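Long-range contact in mandelate racemase/muconate lactonizing enzyme family protein (Sorangium cellulosum, PDB 3S5S), which belongs to the mandelate racemase/muconate lactonizing enzyme family of the enolase superfamily, with an N-terminal capping domain and a barrel domain: residues Pro122-Thr136 and Gln341-His355. Sequence-based numbering, arbitrary orientation.
Sequences PLWAFFGGSGTALTT and QRGPALSLEGIRAGH
A133-T135 and A345-S347 pair as antiparallel strands, their axes 4.6 Å apart at closest and their directions 161° apart. L134 and L346 form the hydrogen-bonded pair: L134 N gives to L346 O, and L346 N to L134 O, both at 2.8 Å. T136 N to P344 O extends the pairing at one end, L348 N to T132 O at the other. Beyond the strands, G354 O accepts the N-H of L123 at 2.8 Å, at the start of helix 123-126 and just after the N-cap P122.

Between these two backbone links stands W124. Its first torsion (chi1 53°) turns the indole toward 348-351, where its NE1 edge reaches I351 O in a weak bond of 3.3 Å. T132 CG2 sits 3.5 Å above the centre of one ring face, while P122 CB lies against the opposite face, toward the rim. The side chains of L348 and W124 run past one another in opposing senses, with L348 CD1 3.8 Å from W124 CB. T132 OG1 meets E349 CG, the two side chains roughly perpendicular. At the far end, T136 CG2 touches P344 O at 3.3 Å, and T136 CB touches L346 CD1. T136 OG1 turns elsewhere, to the backbone N of L324. Q341 NE2 gives a hydrogen bond to G343 O, inside the type II' turn of 342-345 that links strands 340-342 and 345-347.

The hairpin 340-347 is thus added alongside strand 133-140 of the barrel domain, 345-347 pairing with it and 340-342 next after. L134 and I351 touch helix 303-316. L123 packs on helix 101-117, and P122 and W124 rest on R83 of the second subunit.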
ATOM      1  N   PRO A 122       5.351 -15.839  -7.882  1.00 19.30           N
ATOM      2  CA  PRO A 122       6.365 -15.509  -6.858  1.00 18.60           C
ATOM      3  C   PRO A 122       5.943 -14.278  -6.017  1.00 18.65           C
ATOM      4  O   PRO A 122       5.283 -13.358  -6.533  1.00 17.79           O
ATOM      5  CB  PRO A 122       7.631 -15.159  -7.673  1.00 18.85           C
ATOM      6  CG  PRO A 122       7.216 -15.144  -9.124  1.00 19.16           C
ATOM      7  CD  PRO A 122       5.764 -15.499  -9.255  1.00 18.66           C
ATOM      8  N   LEU A 123       6.337 -14.262  -4.744  1.00 18.87           N
ATOM      9  CA  LEU A 123       5.936 -13.198  -3.813  1.00 19.16           C
ATOM     10  C   LEU A 123       6.511 -11.818  -4.218  1.00 19.33           C
ATOM     11  O   LEU A 123       5.853 -10.785  -4.005  1.00 18.96           O
ATOM     12  CB  LEU A 123       6.321 -13.566  -2.381  1.00 18.88           C
ATOM     13  CG  LEU A 123       5.771 -12.741  -1.202  1.00 20.64           C
ATOM     14  CD1 LEU A 123       4.204 -12.790  -1.199  1.00 21.43           C
ATOM     15  CD2 LEU A 123       6.381 -13.192   0.164  1.00 17.85           C
ATOM     16  N   TRP A 124       7.710 -11.808  -4.814  1.00 19.23           N
ATOM     17  CA  TRP A 124       8.319 -10.570  -5.294  1.00 19.43           C
ATOM     18  C   TRP A 124       7.486  -9.946  -6.429  1.00 20.30           C
ATOM     19  O   TRP A 124       7.449  -8.694  -6.584  1.00 22.28           O
ATOM     20  CB  TRP A 124       9.818 -10.755  -5.717  1.00 19.88           C
ATOM     21  CG  TRP A 124      10.092 -11.886  -6.733  1.00 18.55           C
ATOM     22  CD1 TRP A 124      10.527 -13.135  -6.444  1.00 19.43           C
ATOM     23  CD2 TRP A 124       9.970 -11.825  -8.164  1.00 15.02           C
ATOM     24  NE1 TRP A 124      10.646 -13.871  -7.588  1.00 20.90           N
ATOM     25  CE2 TRP A 124      10.310 -13.094  -8.662  1.00 16.44           C
ATOM     26  CE3 TRP A 124       9.598 -10.813  -9.068  1.00 14.70           C
ATOM     27  CZ2 TRP A 124      10.308 -13.404 -10.036  1.00 15.89           C
ATOM     28  CZ3 TRP A 124       9.562 -11.108 -10.430  1.00 15.99           C
ATOM     29  CH2 TRP A 124       9.916 -12.407 -10.901  1.00 20.00           C
ATOM     30  N   ALA A 125       6.815 -10.795  -7.208  1.00 18.88           N
ATOM     31  CA  ALA A 125       5.891 -10.348  -8.256  1.00 17.94           C
ATOM     32  C   ALA A 125       4.625  -9.809  -7.653  1.00 16.68           C
ATOM     33  O   ALA A 125       4.139  -8.751  -8.039  1.00 16.34           O
ATOM     34  CB  ALA A 125       5.534 -11.517  -9.214  1.00 19.06           C
ATOM     35  N   PHE A 126       4.080 -10.550  -6.704  1.00 16.72           N
ATOM     36  CA  PHE A 126       2.931 -10.065  -5.939  1.00 17.21           C
ATOM     37  C   PHE A 126       3.197  -8.613  -5.385  1.00 17.12           C
ATOM     38  O   PHE A 126       2.386  -7.716  -5.586  1.00 18.18           O
ATOM     39  CB  PHE A 126       2.581 -11.054  -4.846  1.00 15.82           C
ATOM     40  CG  PHE A 126       1.388 -10.637  -3.998  1.00 18.36           C
ATOM     41  CD1 PHE A 126       0.084 -10.921  -4.414  1.00 18.07           C
ATOM     42  CD2 PHE A 126       1.576  -9.974  -2.790  1.00 14.87           C
ATOM     43  CE1 PHE A 126      -0.997 -10.533  -3.637  1.00 21.72           C
ATOM     44  CE2 PHE A 126       0.504  -9.594  -2.012  1.00 16.77           C
ATOM     45  CZ  PHE A 126      -0.780  -9.878  -2.406  1.00 20.36           C
ATOM     46  N   PHE A 127       4.367  -8.393  -4.799  1.00 15.75           N
ATOM     47  CA  PHE A 127       4.748  -7.101  -4.235  1.00 16.19           C
ATOM     48  C   PHE A 127       5.067  -6.003  -5.290  1.00 16.93           C
ATOM     49  O   PHE A 127       5.148  -4.842  -4.943  1.00 17.20           O
ATOM     50  CB  PHE A 127       5.901  -7.266  -3.200  1.00 15.29           C
ATOM     51  CG  PHE A 127       5.464  -7.893  -1.885  1.00 14.92           C
ATOM     52  CD1 PHE A 127       4.270  -7.484  -1.248  1.00 15.67           C
ATOM     53  CD2 PHE A 127       6.239  -8.859  -1.268  1.00 14.20           C
ATOM     54  CE1 PHE A 127       3.858  -8.081  -0.029  1.00 14.39           C
ATOM     55  CE2 PHE A 127       5.847  -9.425   0.015  1.00 12.93           C
ATOM     56  CZ  PHE A 127       4.656  -9.025   0.608  1.00 10.83           C
ATOM     57  N   GLY A 128       5.208  -6.358  -6.561  1.00 17.09           N
ATOM     58  CA  GLY A 128       5.418  -5.329  -7.569  1.00 18.83           C
ATOM     59  C   GLY A 128       6.425  -5.707  -8.649  1.00 20.34           C
ATOM     60  O   GLY A 128       6.373  -5.166  -9.763  1.00 21.96           O
ATOM     61  N   GLY A 129       7.334  -6.632  -8.322  1.00 20.60           N
ATOM     62  CA  GLY A 129       8.375  -7.128  -9.229  1.00 21.30           C
ATOM     63  C   GLY A 129       9.360  -6.106  -9.757  1.00 23.00           C
ATOM     64  O   GLY A 129       9.775  -6.235 -10.884  1.00 23.51           O
ATOM     65  N   SER A 130       9.735  -5.083  -8.972  1.00 23.31           N
ATOM     66  CA  SER A 130      10.634  -4.045  -9.498  1.00 24.97           C
ATOM     67  C   SER A 130      12.025  -4.532  -9.846  1.00 25.29           C
ATOM     68  O   SER A 130      12.708  -3.972 -10.714  1.00 26.10           O
ATOM     69  CB  SER A 130      10.763  -2.867  -8.552  1.00 24.82           C
ATOM     70  OG  SER A 130       9.514  -2.270  -8.446  1.00 26.59           O
ATOM     71  N   GLY A 131      12.427  -5.569  -9.146  1.00 24.73           N
ATOM     72  CA  GLY A 131      13.659  -6.272  -9.422  1.00 25.26           C
ATOM     73  C   GLY A 131      13.659  -7.574  -8.649  1.00 24.75           C
ATOM     74  O   GLY A 131      12.699  -7.881  -7.908  1.00 23.92           O
ATOM     75  N   THR A 132      14.724  -8.336  -8.849  1.00 25.28           N
ATOM     76  CA  THR A 132      14.899  -9.633  -8.215  1.00 26.07           C
ATOM     77  C   THR A 132      16.268  -9.766  -7.527  1.00 25.81           C
ATOM     78  O   THR A 132      16.602 -10.852  -7.061  1.00 26.35           O
ATOM     79  CB  THR A 132      14.743 -10.828  -9.220  1.00 26.40           C
ATOM     80  OG1 THR A 132      15.501 -10.567 -10.416  1.00 28.93           O
ATOM     81  CG2 THR A 132      13.256 -11.090  -9.557  1.00 26.32           C
ATOM     82  N   ALA A 133      17.044  -8.680  -7.468  1.00 25.02           N
ATOM     83  CA  ALA A 133      18.370  -8.704  -6.876  1.00 24.26           C
ATOM     84  C   ALA A 133      18.491  -7.651  -5.790  1.00 24.62           C
ATOM     85  O   ALA A 133      18.004  -6.505  -5.964  1.00 24.13           O
ATOM     86  CB  ALA A 133      19.394  -8.446  -7.956  1.00 25.30           C
ATOM     87  N   LEU A 134      19.140  -7.994  -4.671  1.00 24.28           N
ATOM     88  CA  LEU A 134      19.479  -6.939  -3.661  1.00 24.13           C
ATOM     89  C   LEU A 134      20.894  -7.091  -3.214  1.00 24.63           C
ATOM     90  O   LEU A 134      21.468  -8.143  -3.398  1.00 25.99           O
ATOM     91  CB  LEU A 134      18.548  -6.924  -2.445  1.00 23.07           C
ATOM     92  CG  LEU A 134      17.032  -6.758  -2.623  1.00 19.74           C
ATOM     93  CD1 LEU A 134      16.327  -7.063  -1.321  1.00 18.88           C
ATOM     94  CD2 LEU A 134      16.611  -5.348  -3.139  1.00 18.71           C
ATOM     95  N   THR A 135      21.473  -6.017  -2.687  1.00 25.55           N
ATOM     96  CA  THR A 135      22.815  -6.034  -2.120  1.00 26.09           C
ATOM     97  C   THR A 135      22.711  -5.696  -0.641  1.00 25.11           C
ATOM     98  O   THR A 135      22.230  -4.613  -0.289  1.00 24.29           O
ATOM     99  CB  THR A 135      23.697  -5.052  -2.850  1.00 27.16           C
ATOM    100  OG1 THR A 135      23.863  -5.539  -4.173  1.00 33.23           O
ATOM    101  CG2 THR A 135      25.085  -4.924  -2.230  1.00 28.24           C
ATOM    102  N   THR A 136      23.142  -6.629   0.212  1.00 24.28           N
ATOM    103  CA  THR A 136      23.024  -6.446   1.682  1.00 23.74           C
ATOM    104  C   THR A 136      24.259  -5.875   2.352  1.00 23.91           C
ATOM    105  O   THR A 136      25.364  -6.151   1.934  1.00 25.42           O
ATOM    106  CB  THR A 136      22.514  -7.767   2.420  1.00 23.76           C
ATOM    107  OG1 THR A 136      22.175  -7.473   3.786  1.00 23.04           O
ATOM    108  CG2 THR A 136      23.489  -8.943   2.283  1.00 21.39           C
ATOM    109  N   GLN A 341      22.372 -16.594  -1.994  1.00 22.68           N
ATOM    110  CA  GLN A 341      23.227 -15.553  -1.457  1.00 23.20           C
ATOM    111  C   GLN A 341      24.631 -15.690  -1.999  1.00 24.53           C
ATOM    112  O   GLN A 341      25.160 -16.792  -2.078  1.00 25.61           O
ATOM    113  CB  GLN A 341      23.212 -15.557   0.087  1.00 23.14           C
ATOM    114  CG  GLN A 341      24.077 -14.450   0.728  1.00 23.10           C
ATOM    115  CD  GLN A 341      23.518 -13.914   2.032  1.00 22.67           C
ATOM    116  OE1 GLN A 341      22.714 -14.578   2.684  1.00 24.75           O
ATOM    117  NE2 GLN A 341      23.996 -12.736   2.459  1.00 22.20           N
ATOM    118  N   ARG A 342      25.213 -14.585  -2.450  1.00 25.08           N
ATOM    119  CA  ARG A 342      26.612 -14.609  -2.904  1.00 26.80           C
ATOM    120  C   ARG A 342      27.309 -13.433  -2.251  1.00 26.82           C
ATOM    121  O   ARG A 342      27.431 -12.367  -2.819  1.00 26.51           O
ATOM    122  CB  ARG A 342      26.739 -14.614  -4.462  1.00 27.89           C
ATOM    123  CG  ARG A 342      26.417 -15.974  -5.148  1.00 30.26           C
ATOM    124  CD  ARG A 342      25.478 -15.921  -6.399  1.00 37.75           C
ATOM    125  NE  ARG A 342      25.873 -15.017  -7.496  1.00 43.90           N
ATOM    126  CZ  ARG A 342      25.171 -13.937  -7.890  1.00 46.97           C
ATOM    127  NH1 ARG A 342      24.015 -13.611  -7.272  1.00 44.79           N
ATOM    128  NH2 ARG A 342      25.616 -13.188  -8.912  1.00 44.39           N
ATOM    129  N   GLY A 343      27.762 -13.645  -1.019  1.00 27.94           N
ATOM    130  CA  GLY A 343      28.338 -12.561  -0.214  1.00 27.91           C
ATOM    131  C   GLY A 343      27.196 -11.601   0.091  1.00 25.87           C
ATOM    132  O   GLY A 343      26.198 -12.022   0.629  1.00 24.91           O
ATOM    133  N   PRO A 344      27.331 -10.325  -0.318  1.00 25.43           N
ATOM    134  CA  PRO A 344      26.309  -9.281  -0.173  1.00 24.01           C
ATOM    135  C   PRO A 344      25.129  -9.399  -1.138  1.00 22.95           C
ATOM    136  O   PRO A 344      24.103  -8.770  -0.929  1.00 23.15           O
ATOM    137  CB  PRO A 344      27.070  -7.981  -0.451  1.00 24.90           C
ATOM    138  CG  PRO A 344      28.333  -8.361  -1.141  1.00 27.37           C
ATOM    139  CD  PRO A 344      28.605  -9.827  -0.886  1.00 26.42           C
ATOM    140  N   ALA A 345      25.272 -10.208  -2.177  1.00 22.71           N
ATOM    141  CA  ALA A 345      24.312 -10.264  -3.265  1.00 21.74           C
ATOM    142  C   ALA A 345      23.206 -11.299  -2.909  1.00 21.69           C
ATOM    143  O   ALA A 345      23.500 -12.444  -2.508  1.00 21.55           O
ATOM    144  CB  ALA A 345      25.047 -10.633  -4.571  1.00 20.68           C
ATOM    145  N   LEU A 346      21.956 -10.868  -3.031  1.00 21.07           N
ATOM    146  CA  LEU A 346      20.795 -11.694  -2.794  1.00 21.94           C
ATOM    147  C   LEU A 346      20.069 -11.750  -4.102  1.00 22.16           C
ATOM    148  O   LEU A 346      19.824 -10.709  -4.726  1.00 22.97           O
ATOM    149  CB  LEU A 346      19.890 -11.040  -1.760  1.00 21.36           C
ATOM    150  CG  LEU A 346      20.603 -10.765  -0.436  1.00 23.23           C
ATOM    151  CD1 LEU A 346      19.662 -10.097   0.598  1.00 19.05           C
ATOM    152  CD2 LEU A 346      21.221 -12.070   0.120  1.00 24.98           C
ATOM    153  N   SER A 347      19.779 -12.950  -4.567  1.00 22.59           N
ATOM    154  CA  SER A 347      19.080 -13.072  -5.838  1.00 24.23           C
ATOM    155  C   SER A 347      17.761 -13.811  -5.620  1.00 23.64           C
ATOM    156  O   SER A 347      17.737 -14.759  -4.850  1.00 23.75           O
ATOM    157  CB  SER A 347      19.953 -13.822  -6.839  1.00 24.40           C
ATOM    158  OG  SER A 347      19.087 -14.490  -7.744  1.00 28.52           O
ATOM    159  N   LEU A 348      16.687 -13.390  -6.285  1.00 24.35           N
ATOM    160  CA  LEU A 348      15.384 -13.991  -6.070  1.00 25.68           C
ATOM    161  C   LEU A 348      14.822 -14.741  -7.287  1.00 27.76           C
ATOM    162  O   LEU A 348      13.751 -15.346  -7.212  1.00 27.77           O
ATOM    163  CB  LEU A 348      14.367 -12.971  -5.581  1.00 24.38           C
ATOM    164  CG  LEU A 348      14.547 -12.050  -4.385  1.00 24.02           C
ATOM    165  CD1 LEU A 348      13.363 -11.118  -4.397  1.00 16.98           C
ATOM    166  CD2 LEU A 348      14.712 -12.749  -3.015  1.00 18.85           C
ATOM    167  N   GLU A 349      15.585 -14.748  -8.373  1.00 30.61           N
ATOM    168  CA  GLU A 349      15.185 -15.359  -9.650  1.00 33.01           C
ATOM    169  C   GLU A 349      14.715 -16.819  -9.570  1.00 33.05           C
ATOM    170  O   GLU A 349      13.828 -17.253 -10.370  1.00 34.22           O
ATOM    171  CB  GLU A 349      16.325 -15.218 -10.687  1.00 35.60           C
ATOM    172  CG  GLU A 349      16.204 -13.932 -11.565  1.00 40.26           C
ATOM    173  CD  GLU A 349      17.207 -13.863 -12.760  1.00 49.38           C
ATOM    174  OE1 GLU A 349      18.149 -14.711 -12.839  1.00 50.24           O
ATOM    175  OE2 GLU A 349      17.053 -12.938 -13.622  1.00 51.33           O
ATOM    176  N   GLY A 350      15.271 -17.576  -8.625  1.00 30.58           N
ATOM    177  CA  GLY A 350      14.893 -18.974  -8.498  1.00 29.38           C
ATOM    178  C   GLY A 350      13.605 -19.203  -7.702  1.00 28.48           C
ATOM    179  O   GLY A 350      13.239 -20.326  -7.451  1.00 27.38           O
ATOM    180  N   ILE A 351      12.951 -18.128  -7.267  1.00 27.13           N
ATOM    181  CA  ILE A 351      11.723 -18.226  -6.514  1.00 25.69           C
ATOM    182  C   ILE A 351      10.610 -18.109  -7.520  1.00 26.55           C
ATOM    183  O   ILE A 351      10.499 -17.100  -8.254  1.00 27.14           O
ATOM    184  CB  ILE A 351      11.630 -17.123  -5.471  1.00 24.83           C
ATOM    185  CG1 ILE A 351      12.717 -17.351  -4.427  1.00 23.96           C
ATOM    186  CG2 ILE A 351      10.208 -17.080  -4.842  1.00 22.34           C
ATOM    187  CD1 ILE A 351      12.945 -16.167  -3.532  1.00 25.63           C
ATOM    188  N   ARG A 352       9.824 -19.165  -7.595  1.00 26.87           N
ATOM    189  CA  ARG A 352       8.847 -19.318  -8.651  1.00 28.51           C
ATOM    190  C   ARG A 352       7.405 -19.197  -8.116  1.00 27.11           C
ATOM    191  O   ARG A 352       6.492 -18.984  -8.888  1.00 27.50           O
ATOM    192  CB  ARG A 352       9.022 -20.702  -9.295  1.00 30.29           C
ATOM    193  CG  ARG A 352      10.394 -20.958  -9.998  1.00 37.19           C
ATOM    194  CD  ARG A 352      10.225 -21.889 -11.254  1.00 46.62           C
ATOM    195  NE  ARG A 352       9.558 -23.173 -10.936  1.00 53.26           N
ATOM    196  CZ  ARG A 352       8.485 -23.682 -11.568  1.00 58.77           C
ATOM    197  NH1 ARG A 352       7.981 -24.863 -11.184  1.00 60.73           N
ATOM    198  NH2 ARG A 352       7.910 -23.040 -12.596  1.00 59.94           N
ATOM    199  N   ALA A 353       7.218 -19.368  -6.807  1.00 24.98           N
ATOM    200  CA  ALA A 353       5.903 -19.485  -6.207  1.00 24.21           C
ATOM    201  C   ALA A 353       5.979 -19.209  -4.688  1.00 22.40           C
ATOM    202  O   ALA A 353       6.819 -19.790  -3.999  1.00 22.14           O
ATOM    203  CB  ALA A 353       5.310 -20.868  -6.486  1.00 24.97           C
ATOM    204  N   GLY A 354       5.116 -18.326  -4.186  1.00 21.00           N
ATOM    205  CA  GLY A 354       5.222 -17.849  -2.801  1.00 20.36           C
ATOM    206  C   GLY A 354       6.615 -17.224  -2.558  1.00 20.40           C
ATOM    207  O   GLY A 354       7.198 -16.592  -3.462  1.00 17.84           O
ATOM    208  N   HIS A 355       7.145 -17.417  -1.346  1.00 19.82           N
ATOM    209  CA  HIS A 355       8.524 -17.047  -1.073  1.00 19.90           C
ATOM    210  C   HIS A 355       9.541 -18.142  -1.358  1.00 20.74           C
ATOM    211  O   HIS A 355      10.730 -17.901  -1.162  1.00 21.20           O
ATOM    212  CB  HIS A 355       8.707 -16.514   0.355  1.00 19.44           C
ATOM    213  CG  HIS A 355       8.139 -17.390   1.410  1.00 19.29           C
ATOM    214  ND1 HIS A 355       8.479 -18.727   1.523  1.00 19.61           N
ATOM    215  CD2 HIS A 355       7.282 -17.122   2.429  1.00 17.34           C
ATOM    216  CE1 HIS A 355       7.837 -19.243   2.566  1.00 17.08           C
ATOM    217  NE2 HIS A 355       7.124 -18.287   3.142  1.00 16.46           N
TER